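PDB 5KP7: CurB from Lyngbya majuscula, which is probably an acyl carrier protein, carrying acyl intermediates as thioesters on a covalently attached 4'-phosphopantetheine arm. Local coordinates for residues Asp54-Lys58 against Leu59-Ser63. Sequence-based numbering, arbitrary orientation.
With PNS (4'-phosphopantetheine), chain E.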
loop_
_atom_site.group_PDB
_atom_site.type_symbol
_atom_site.label_atom_id
_atom_site.label_comp_id
_atom_site.label_asym_id
_atom_site.label_seq_id
_atom_site.Cartn_x
_atom_site.Cartn_y
_atom_site.Cartn_z
ATOM N N ASP B 54 -13.535 -27.994 -12.161
ATOM C CA ASP B 54 -13.122 -26.715 -12.758
ATOM C C ASP B 54 -12.755 -25.721 -11.675
ATOM O O ASP B 54 -13.408 -25.659 -10.631
ATOM C CB ASP B 54 -14.223 -26.108 -13.631
ATOM C CG ASP B 54 -14.358 -26.795 -14.965
ATOM O OD1 ASP B 54 -13.345 -27.314 -15.483
ATOM O OD2 ASP B 54 -15.479 -26.794 -15.517
ATOM N N SER B 55 -11.710 -24.943 -11.939
ATOM C CA SER B 55 -11.237 -23.940 -11.010
ATOM C C SER B 55 -11.556 -22.573 -11.602
ATOM O O SER B 55 -11.445 -22.374 -12.817
ATOM C CB SER B 55 -9.738 -24.110 -10.754
ATOM O OG SER B 55 -8.964 -23.314 -11.618
ATOM N N LEU B 56 -11.955 -21.646 -10.738
ATOM C CA LEU B 56 -12.316 -20.300 -11.172
ATOM C C LEU B 56 -11.138 -19.618 -11.855
ATOM O O LEU B 56 -11.316 -18.966 -12.891
ATOM C CB LEU B 56 -12.812 -19.471 -9.991
ATOM C CG LEU B 56 -14.069 -19.977 -9.266
ATOM C CD1 LEU B 56 -14.317 -19.181 -7.992
ATOM C CD2 LEU B 56 -15.292 -19.934 -10.178
ATOM N N LYS B 57 -9.938 -19.805 -11.307
ATOM C CA LYS B 57 -8.719 -19.281 -11.926
ATOM C C LYS B 57 -8.529 -19.801 -13.366
ATOM O O LYS B 57 -8.343 -19.003 -14.281
ATOM C CB LYS B 57 -7.480 -19.582 -11.061
ATOM C CG LYS B 57 -6.222 -18.853 -11.518
ATOM C CD LYS B 57 -5.120 -18.829 -10.461
ATOM C CE LYS B 57 -3.997 -17.893 -10.886
ATOM N NZ LYS B 57 -2.899 -17.788 -9.880
ATOM N N LYS B 58 -8.612 -21.116 -13.573
ATOM C CA LYS B 58 -8.442 -21.687 -14.928
ATOM C C LYS B 58 -9.590 -21.330 -15.893
ATOM O O LYS B 58 -9.370 -21.227 -17.098
ATOM C CB LYS B 58 -8.211 -23.207 -14.877
ATOM C CG LYS B 58 -6.870 -23.596 -14.251
ATOM C CD LYS B 58 -6.449 -25.027 -14.592
ATOM C CE LYS B 58 -7.249 -26.084 -13.840
ATOM N NZ LYS B 58 -6.642 -26.418 -12.516
ATOM N N LEU B 59 -10.787 -21.096 -15.354
ATOM C CA LEU B 59 -11.898 -20.484 -16.118
ATOM C C LEU B 59 -11.692 -19.002 -16.528
ATOM O O LEU B 59 -12.525 -18.444 -17.251
ATOM C CB LEU B 59 -13.210 -20.606 -15.321
ATOM C CG LEU B 59 -14.147 -21.816 -15.503
ATOM C CD1 LEU B 59 -13.573 -22.979 -16.318
ATOM C CD2 LEU B 59 -14.649 -22.288 -14.145
ATOM N N GLY B 60 -10.616 -18.365 -16.059
ATOM C CA GLY B 60 -10.310 -16.973 -16.402
ATOM C C GLY B 60 -10.941 -15.938 -15.483
ATOM O O GLY B 60 -11.038 -14.769 -15.847
ATOM N N ILE B 61 -11.360 -16.335 -14.289
ATOM C CA ILE B 61 -11.985 -15.392 -13.366
ATOM C C ILE B 61 -10.893 -14.762 -12.515
ATOM O O ILE B 61 -10.121 -15.475 -11.882
ATOM C CB ILE B 61 -13.059 -16.078 -12.521
ATOM C CG1 ILE B 61 -14.084 -16.671 -13.525
ATOM C CG2 ILE B 61 -13.671 -15.098 -11.508
ATOM C CD1 ILE B 61 -15.466 -16.898 -13.002
ATOM N N ASP B 62 -10.845 -13.433 -12.523
ATOM C CA ASP B 62 -9.737 -12.704 -11.918
ATOM C C ASP B 62 -9.842 -12.635 -10.400
ATOM O O ASP B 62 -10.828 -13.074 -9.799
ATOM C CB ASP B 62 -9.541 -11.334 -12.582
ATOM C CG ASP B 62 -10.544 -10.279 -12.146
ATOM O OD1 ASP B 62 -11.164 -10.338 -11.055
ATOM O OD2 ASP B 62 -10.681 -9.312 -12.921
ATOM N N SER B 63 -8.820 -12.049 -9.779
ATOM C CA SER B 63 -8.686 -12.122 -8.332
ATOM C C SER B 63 -9.863 -11.471 -7.593
ATOM O O SER B 63 -10.410 -12.039 -6.644
ATOM C CB SER B 63 -7.357 -11.472 -7.896
ATOM O OG SER B 63 -6.249 -12.055 -8.601
HETATM O O23 PNS E . -6.239 -11.185 -10.842
HETATM P P24 PNS E . -5.502 -12.107 -9.899
HETATM O O26 PNS E . -5.164 -13.512 -10.346
HETATM O O27 PNS E . -4.063 -11.458 -9.502
HETATM C C28 PNS E . -3.937 -10.102 -9.094
HETATM C C29 PNS E . -2.650 -9.476 -9.634
HETATM C C30 PNS E . -2.328 -8.110 -9.047
HETATM C C31 PNS E . -2.014 -10.121 -10.890
HETATM C C32 PNS E . -1.568 -10.283 -8.745
HETATM O O33 PNS E . -0.198 -9.888 -9.038
HETATM C C34 PNS E . -1.636 -10.254 -7.231
HETATM O O35 PNS E . -2.394 -11.007 -6.628
HETATM N N36 PNS E . -0.907 -9.318 -6.625
HETATM C C37 PNS E . -1.233 -8.830 -5.303
HETATM C C38 PNS E . -0.703 -9.664 -4.164
HETATM C C39 PNS E . -1.177 -8.927 -2.934
HETATM O O40 PNS E . -0.459 -8.075 -2.424
HETATM N N41 PNS E . -2.401 -9.233 -2.493
HETATM C C42 PNS E . -2.941 -8.567 -1.329
HETATM C C43 PNS E . -4.424 -8.815 -1.150
HETATM S S44 PNS E . -4.852 -7.987 0.394
#
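Leu59 and Ser55 meet through the backbone: Leu59 N donates to Ser55 O over 2.9 Å. Ser55 OG accepts from Lys58 N at 3.0 Å, an ST motif, and a type I turn from Lys57 to Gly60 is closed by Gly60 N on Lys57 O (3.0 Å). Ile61 N then reaches back to Leu56 O (3.0 Å). Each amide from Lys58 to Ile61 thus finds an acceptor three to five residues back, in residues 55-57. At phi 88° any CB on Gly60 would collide with the carbonyl oxygen of Leu59. Leu59 CB and CD2 each lie 3.5 Å from Ser55 O. CD2 also sits 3.9 Å from Asp54 CB, the two side chains crossing near a right angle, while Asp54 OD2 accepts from Glu51 N. Cutting Leu59 back to an alanine removes both methyls and would probably open a gap between Asp54 CB and the side chains of Leu45 and Leu50. With CG1 anti to the carbonyl carbon (chi1 -58°), Ile61 extends CD1 to Leu56 CD2 (4.2 Å). Beyond, Ile61 O accepts from Arg66, and Asp62 OD1 N-caps helix 63-76 through Asn65 N. Ser63 OG is bonded covalently to P24 of 4'-phosphopantetheine, and Ser63 N donates to its O23 (2.9 Å). The dense backbone bonding probably keeps the loop before Ser63 in one shape, with the phosphate at the helix N-terminus, whose dipole probably stabilises its negative charge.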